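Local coordinates for ABC transporter substrate-binding protein-branched chain amino acid transport (Streptococcus pneumoniae, PDB 4GNR), which binds isoleucine and, as the substrate-binding protein of an ABC transporter, probably delivers branched-chain amino acids to the membrane importer, at residues A[205-210]-A[237-242]; A[200-205]-A[223-228]; A[248-253]-A[338-343]. One frame throughout, in Å; residues are numbered along the deposited sequence. Where two conformers were deposited one is given.

Overall arrangement
All three contacts belong to the domain built on the mixed sheet that runs from strand 171-178 to strand 344-351. Contact 2 pairs strands 199-201 and 225-227 in the parallel part; contact 3, its centre about 10 Å away, pairs 248-252 with the antiparallel strand 335-341, and strands 225-227 and 248-252 are neighbours. Contact 1 packs helices 206-218 and 234-240, about 11 Å from the centre of contact 2 and about 12 Å from that of contact 3, where its V237 packs on M340. Along the chain, contacts 1 and 2 interleave; contact 3 opens after both. Their shared Y205 follows strand 199-201 and donates a hydrogen bond to isoleucine, so this domain contributes to the pocket.

Contact 1. Residues A[205-210]-A[237-242]. With ILE (isoleucine), chain B.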
# COMPACT_ATOMS: atom_id res chain seq x y z
N TYR A 205 5.66 -4.01 8.21
CA TYR A 205 5.73 -4.60 6.88
C TYR A 205 5.78 -6.14 6.92
O TYR A 205 6.04 -6.73 7.96
CB TYR A 205 6.88 -4.01 6.08
CG TYR A 205 6.77 -2.51 5.83
CD1 TYR A 205 5.65 -1.95 5.25
CD2 TYR A 205 7.84 -1.68 6.09
CE1 TYR A 205 5.60 -0.59 4.96
CE2 TYR A 205 7.79 -0.31 5.77
CZ TYR A 205 6.67 0.22 5.20
OH TYR A 205 6.66 1.56 4.90
N TYR A 206 5.60 -6.75 5.75
CA TYR A 206 5.41 -8.19 5.69
C TYR A 206 6.56 -9.03 6.17
O TYR A 206 6.33 -10.10 6.73
CB TYR A 206 4.97 -8.65 4.28
CG TYR A 206 6.04 -8.49 3.22
CD1 TYR A 206 6.97 -9.49 2.96
CD2 TYR A 206 6.14 -7.35 2.46
CE1 TYR A 206 7.95 -9.36 1.98
CE2 TYR A 206 7.12 -7.20 1.49
CZ TYR A 206 8.03 -8.20 1.26
OH TYR A 206 8.96 -8.02 0.25
N ASN A 207 7.80 -8.62 5.92
CA ASN A 207 8.94 -9.45 6.32
C ASN A 207 8.96 -9.70 7.80
O ASN A 207 9.26 -10.79 8.25
CB ASN A 207 10.27 -8.96 5.77
CG ASN A 207 10.58 -9.53 4.40
OD1 ASN A 207 10.45 -10.74 4.20
ND2 ASN A 207 11.05 -8.71 3.49
N GLU A 208 8.69 -8.65 8.57
CA GLU A 208 8.66 -8.77 10.01
C GLU A 208 7.31 -9.31 10.51
O GLU A 208 7.27 -10.23 11.33
CB GLU A 208 8.97 -7.44 10.69
CG GLU A 208 10.39 -6.93 10.45
CD GLU A 208 10.66 -6.51 9.00
OE1 GLU A 208 9.83 -5.80 8.41
OE2 GLU A 208 11.76 -6.87 8.50
N ALA A 209 6.21 -8.73 10.02
CA ALA A 209 4.91 -9.17 10.49
C ALA A 209 4.67 -10.66 10.25
O ALA A 209 4.11 -11.32 11.12
CB ALA A 209 3.81 -8.32 9.87
N GLY A 210 5.06 -11.17 9.10
CA GLY A 210 4.84 -12.59 8.84
C GLY A 210 5.65 -13.47 9.78
O GLY A 210 5.17 -14.50 10.27
N VAL A 237 1.87 -14.20 3.78
CA VAL A 237 1.41 -15.56 4.06
C VAL A 237 2.59 -16.55 4.00
O VAL A 237 2.70 -17.45 4.84
CB VAL A 237 0.26 -15.98 3.13
CG1 VAL A 237 -0.12 -17.45 3.39
CG2 VAL A 237 -0.95 -15.06 3.31
N GLN A 238 3.47 -16.38 3.03
CA GLN A 238 4.64 -17.26 2.91
C GLN A 238 5.53 -17.17 4.16
O GLN A 238 6.06 -18.17 4.64
CB GLN A 238 5.45 -16.94 1.67
CG GLN A 238 4.79 -17.49 0.42
CD GLN A 238 5.40 -16.97 -0.87
OE1 GLN A 238 6.43 -16.29 -0.85
NE2 GLN A 238 4.75 -17.27 -1.98
N GLN A 239 5.72 -15.96 4.68
CA GLN A 239 6.54 -15.71 5.88
C GLN A 239 5.85 -16.30 7.13
O GLN A 239 6.49 -16.92 7.98
CB GLN A 239 6.84 -14.21 6.05
CG GLN A 239 7.73 -13.62 4.93
CD GLN A 239 9.10 -14.22 4.90
OE1 GLN A 239 9.75 -14.33 5.94
NE2 GLN A 239 9.57 -14.58 3.72
N ALA A 240 4.54 -16.13 7.22
CA ALA A 240 3.79 -16.67 8.36
C ALA A 240 3.65 -18.19 8.36
O ALA A 240 3.71 -18.84 9.40
CB ALA A 240 2.38 -16.07 8.39
N THR A 241 3.54 -18.69 7.13
CA THR A 241 3.21 -20.05 6.69
C THR A 241 1.67 -20.09 6.78
O THR A 241 1.04 -19.57 7.71
CB THR A 241 3.84 -21.21 7.45
OG1 THR A 241 3.30 -21.35 8.78
CG2 THR A 241 5.34 -21.08 7.46
N ALA A 242 1.07 -20.69 5.77
CA ALA A 242 -0.41 -20.76 5.70
C ALA A 242 -1.03 -21.34 6.95
O ALA A 242 -2.03 -20.87 7.46
CB ALA A 242 -0.86 -21.52 4.47
N ILE B . 1.24 2.02 3.04
CA ILE B . 2.64 1.53 3.21
C ILE B . 3.60 2.72 3.11
O ILE B . 4.82 2.50 3.26
CB ILE B . 2.96 0.28 2.35
CG1 ILE B . 2.50 0.46 0.92
CG2 ILE B . 2.33 -1.12 2.90
CD1 ILE B . 2.89 -0.71 0.04
OXT ILE B . 3.11 3.85 2.92
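With chi1 at -65° the CG of Q239 stands anti to its own carbonyl carbon, and a second bend at chi2 (-64°) folds CD over toward N207. The two side chains cross at a slant, with their amide planes nearly perpendicular (80°) and N207 OD1 3.8 Å from Q239 CD. No hydrogen bond joins them: in Q239, OE1 bonds to K211 NZ and NE2 to E235 OE2.

Next to this pair the helices come very close at G210. Its CA lies 4.2 Å from the CA of A240, and Q239 CB sits 3.8 Å from G210 CA, in the space a side chain there would need. The carbonyl O of G210 receives a CA-H...O contact from A240 CA at 3.2 Å, while A240 CB rests against the same oxygen.

At the start of 205-210, Y205 occupies the N-cap position of helix 206-218. Its OH donates a 2.6 Å hydrogen bond to the carboxylate atom O of the isoleucine, which lies in the plane of the ring, at its edge. Y156 stacks on Y205. Close backbone and CB contact at G210, supplemented by the Q239-K211 and A240-N214 hydrogen bonds, thus joins the helices, while the short phenol-carboxylate bond helps hold the ligand.

Contact 2. Residues A[200-205]-A[223-228]; sequences IVVPGY and KPIVGG. With ILE (isoleucine), chain B.
Water 1 is gripped by three backbone groups, V202 O, G204 O and G228 N, just past the paired strands. It donates to V202 O at 2.8 Å and to G204 O at 3.0 Å, and it accepts from G228 N, also at 3.0 Å. In this way it continues the link between the two segments after their direct hydrogen bonds have stopped.

Before that point the backbones are joined directly. I200 N donates to P224 O, V226 N to I200 O, and V202 N to V226 O at 2.9 Å, this last bond nearly straight at 171°. I200 pairs with I225 and V201 with V226 in parallel register. I200 O and V226 O each also receive a CA-H...O contact, from I225 CA and V201 CA respectively.

This is the strand pair of a right-handed beta-alpha-beta crossover, with helix 206-218 as the connection, the repeating unit of the Rossmann-like domains of periplasmic binding proteins. On the face that carries I200 and I225, that helix covers I225, and I200 CB comes 4.2 Å from I225 CG1. V202 adds to this side: its CG2, anti to the carbonyl carbon and beside the backbone N, meets I225 CG2 at 3.8 Å. On the face of V201 and V226, CG2 of V201 lies 4.4 Å from CB of V226, and both valines touch I133 of helix 126-139.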
# COMPACT_ATOMS: atom_id res chain seq x y z
N ILE A 200 -3.33 -8.72 19.42
CA ILE A 200 -2.02 -8.12 19.26
C ILE A 200 -2.08 -7.26 17.97
O ILE A 200 -2.42 -7.79 16.92
CB ILE A 200 -0.88 -9.14 19.09
CG1 ILE A 200 -0.88 -10.16 20.23
CG2 ILE A 200 0.45 -8.41 19.02
CD1 ILE A 200 0.23 -11.21 20.09
N VAL A 201 -1.83 -5.97 18.09
CA VAL A 201 -1.82 -5.03 16.96
C VAL A 201 -0.36 -4.87 16.54
O VAL A 201 0.46 -4.50 17.37
CB VAL A 201 -2.47 -3.70 17.35
CG1 VAL A 201 -2.33 -2.69 16.24
CG2 VAL A 201 -3.96 -3.90 17.68
N VAL A 202 -0.07 -5.13 15.26
CA VAL A 202 1.30 -5.13 14.74
C VAL A 202 1.47 -4.23 13.52
O VAL A 202 1.36 -4.67 12.38
CB VAL A 202 1.76 -6.58 14.37
CG1 VAL A 202 3.24 -6.60 13.93
CG2 VAL A 202 1.55 -7.55 15.56
N PRO A 203 1.76 -2.94 13.75
CA PRO A 203 2.06 -2.03 12.65
C PRO A 203 3.48 -2.37 12.13
O PRO A 203 4.46 -2.32 12.86
CB PRO A 203 2.01 -0.64 13.31
CG PRO A 203 1.25 -0.83 14.57
CD PRO A 203 1.65 -2.21 15.03
N GLY A 204 3.55 -2.67 10.84
CA GLY A 204 4.78 -3.07 10.21
C GLY A 204 4.54 -3.68 8.84
O GLY A 204 3.40 -3.81 8.38
N TYR A 205 5.66 -4.01 8.21
CA TYR A 205 5.73 -4.60 6.88
C TYR A 205 5.78 -6.14 6.92
O TYR A 205 6.04 -6.73 7.96
CB TYR A 205 6.88 -4.01 6.08
CG TYR A 205 6.77 -2.51 5.83
CD1 TYR A 205 5.65 -1.95 5.25
CD2 TYR A 205 7.84 -1.68 6.09
CE1 TYR A 205 5.60 -0.59 4.96
CE2 TYR A 205 7.79 -0.31 5.77
CZ TYR A 205 6.67 0.22 5.20
OH TYR A 205 6.66 1.56 4.90
N LYS A 223 -4.50 -15.76 19.90
CA LYS A 223 -5.37 -14.59 19.83
C LYS A 223 -5.18 -13.80 18.52
O LYS A 223 -4.15 -13.90 17.85
CB LYS A 223 -5.14 -13.65 21.03
CG LYS A 223 -5.74 -14.12 22.37
CD LYS A 223 -7.30 -14.15 22.37
CE LYS A 223 -7.90 -14.59 23.67
NZ LYS A 223 -9.39 -14.59 23.57
N PRO A 224 -6.20 -13.02 18.14
CA PRO A 224 -6.10 -12.24 16.91
C PRO A 224 -4.85 -11.38 16.82
O PRO A 224 -4.45 -10.76 17.80
CB PRO A 224 -7.35 -11.35 16.99
CG PRO A 224 -8.36 -12.21 17.71
CD PRO A 224 -7.53 -12.90 18.78
N ILE A 225 -4.26 -11.39 15.62
CA ILE A 225 -3.11 -10.52 15.25
C ILE A 225 -3.70 -9.60 14.16
O ILE A 225 -4.24 -10.10 13.17
CB ILE A 225 -1.88 -11.27 14.83
CG1 ILE A 225 -1.36 -12.06 16.04
CG2 ILE A 225 -0.81 -10.30 14.31
CD1 ILE A 225 -0.21 -12.98 15.71
N VAL A 226 -3.61 -8.29 14.38
CA VAL A 226 -4.24 -7.30 13.51
C VAL A 226 -3.22 -6.34 12.95
O VAL A 226 -2.39 -5.79 13.69
CB VAL A 226 -5.29 -6.52 14.35
CG1 VAL A 226 -6.10 -5.56 13.46
CG2 VAL A 226 -6.23 -7.46 15.09
N GLY A 227 -3.29 -6.12 11.65
CA GLY A 227 -2.34 -5.27 10.97
C GLY A 227 -2.97 -4.23 10.08
O GLY A 227 -4.17 -4.20 9.81
N GLY A 228 -2.10 -3.30 9.67
CA GLY A 228 -2.44 -2.32 8.66
C GLY A 228 -2.23 -2.93 7.26
O GLY A 228 -2.07 -4.14 7.07
N ILE B . 1.24 2.02 3.04
CA ILE B . 2.64 1.53 3.21
C ILE B . 3.60 2.72 3.11
O ILE B . 4.82 2.50 3.26
CB ILE B . 2.96 0.28 2.35
CG1 ILE B . 2.50 0.46 0.92
CG2 ILE B . 2.33 -1.12 2.90
CD1 ILE B . 2.89 -0.71 0.04
OXT ILE B . 3.11 3.85 2.92
O HOH W 1 0.83 -3.61 9.86

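Contact 3. Residues A[248-253]-A[338-343]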
# COMPACT_ATOMS: atom_id res chain seq x y z
N ILE A 248 -6.06 -13.85 11.77
CA ILE A 248 -5.36 -12.66 11.27
C ILE A 248 -6.40 -11.70 10.67
O ILE A 248 -7.31 -12.13 9.96
CB ILE A 248 -4.31 -13.01 10.18
CG1 ILE A 248 -3.34 -14.10 10.62
CG2 ILE A 248 -3.57 -11.77 9.71
CD1 ILE A 248 -2.55 -13.81 11.86
N TYR A 249 -6.25 -10.42 10.98
CA TYR A 249 -7.15 -9.38 10.47
C TYR A 249 -6.29 -8.25 9.97
O TYR A 249 -5.31 -7.91 10.63
CB TYR A 249 -8.07 -8.87 11.58
CG TYR A 249 -8.94 -9.97 12.15
CD1 TYR A 249 -8.45 -10.81 13.15
CD2 TYR A 249 -10.23 -10.17 11.70
CE1 TYR A 249 -9.20 -11.85 13.66
CE2 TYR A 249 -11.02 -11.19 12.21
CZ TYR A 249 -10.50 -12.03 13.19
OH TYR A 249 -11.27 -13.06 13.71
N PHE A 250 -6.62 -7.67 8.82
CA PHE A 250 -5.81 -6.53 8.34
C PHE A 250 -6.59 -5.66 7.36
O PHE A 250 -7.53 -6.09 6.70
CB PHE A 250 -4.48 -6.98 7.70
CG PHE A 250 -4.64 -7.96 6.56
CD1 PHE A 250 -4.65 -9.32 6.81
CD2 PHE A 250 -4.75 -7.53 5.24
CE1 PHE A 250 -4.79 -10.23 5.78
CE2 PHE A 250 -4.89 -8.44 4.21
CZ PHE A 250 -4.91 -9.79 4.48
N ILE A 251 -6.14 -4.42 7.26
CA ILE A 251 -6.75 -3.45 6.38
C ILE A 251 -6.30 -3.65 4.94
O ILE A 251 -5.12 -3.90 4.66
CB ILE A 251 -6.37 -2.01 6.81
CG1 ILE A 251 -6.96 -1.74 8.18
CG2 ILE A 251 -6.85 -0.99 5.79
CD1 ILE A 251 -6.72 -0.38 8.72
N SER A 252 -7.26 -3.53 4.02
CA SER A 252 -6.98 -3.60 2.60
C SER A 252 -7.81 -2.54 1.87
O SER A 252 -8.85 -2.11 2.33
CB SER A 252 -7.28 -4.97 2.02
OG SER A 252 -6.92 -5.03 0.66
N GLY A 253 -7.38 -2.19 0.67
CA GLY A 253 -8.10 -1.24 -0.18
C GLY A 253 -8.73 -1.88 -1.39
O GLY A 253 -9.17 -1.18 -2.28
N MET A 338 -10.01 -7.36 6.45
CA MET A 338 -9.97 -8.72 5.95
C MET A 338 -9.82 -9.70 7.11
O MET A 338 -9.06 -9.45 8.02
CB MET A 338 -8.76 -8.90 5.00
CG MET A 338 -8.62 -7.81 3.96
SD MET A 338 -9.93 -7.81 2.73
CE MET A 338 -9.11 -8.59 1.35
N THR A 339 -10.55 -10.81 7.05
CA THR A 339 -10.47 -11.91 8.01
C THR A 339 -9.75 -13.06 7.27
O THR A 339 -10.23 -13.53 6.24
CB THR A 339 -11.85 -12.42 8.42
OG1 THR A 339 -12.54 -11.39 9.14
CG2 THR A 339 -11.74 -13.67 9.33
N MET A 340 -8.63 -13.50 7.83
CA MET A 340 -7.81 -14.55 7.25
C MET A 340 -7.65 -15.76 8.17
O MET A 340 -7.33 -15.62 9.35
CB MET A 340 -6.42 -13.98 6.89
CG MET A 340 -5.37 -15.04 6.50
SD MET A 340 -3.76 -14.34 6.04
CE MET A 340 -4.12 -13.69 4.40
N ASN A 341 -7.85 -16.94 7.58
CA ASN A 341 -7.66 -18.22 8.27
C ASN A 341 -6.99 -19.17 7.28
O ASN A 341 -7.33 -19.19 6.10
CB ASN A 341 -8.94 -18.81 8.86
CG ASN A 341 -9.38 -18.05 10.08
OD1 ASN A 341 -8.65 -18.01 11.07
ND2 ASN A 341 -10.57 -17.47 10.02
N ASN A 342 -6.02 -19.93 7.78
CA ASN A 342 -5.26 -20.88 6.97
C ASN A 342 -4.62 -20.16 5.75
O ASN A 342 -4.46 -20.75 4.68
CB ASN A 342 -6.15 -22.05 6.53
CG ASN A 342 -5.36 -23.23 5.97
OD1 ASN A 342 -4.20 -23.45 6.33
ND2 ASN A 342 -6.02 -24.04 5.16
N GLY A 343 -4.26 -18.89 5.94
CA GLY A 343 -3.63 -18.09 4.88
C GLY A 343 -4.51 -17.60 3.76
O GLY A 343 -4.02 -17.11 2.75
O HOH W 2 -11.24 -15.73 12.28
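M338 meets F250 through both backbone and side chain. M338 N donates to F250 O at 2.8 Å, almost straight at 176°, and F250 N returns a bond to M338 O, lying in the carbonyl plane on a lone pair. F250 has CG between its backbone N and carbonyl carbon (chi1 56°), the crowded position, and its ring takes M338 CB over one face in a CH-pi contact, 4.0 Å from the centroid and offset toward the rim. S252 CB is 3.7 Å from M338 CG, and the bend at chi2 keeps M338 SD beside it, 3.9 Å from S252 CB; the S252 hydroxyl is bonded to N232 and F254.

T339 faces Y249 in the non-hydrogen-bonded pair. Their side chains run side by side, pointing the same way, with T339 OG1 3.4 Å from Y249 CE2.

M340 lies on the same side of the sheet as F250 and M338 and makes the second hydrogen-bonded pair, with I248: M340 N donates to I248 O at 2.9 Å. I248 N to M340 O is longer, 3.3 Å. M340 CE reaches the edge of the F250 ring, 3.8 Å from F250 CE1. F236 of helix 234-240 covers M340 and I248.

After M340, N341 ND2 donates to water 2, which is also hydrogen-bonded to Y249 OH; ND2 has a second partner in E346. This is an antiparallel ladder, by which strand 335-341 joins the otherwise parallel core of a periplasmic-binding-protein domain.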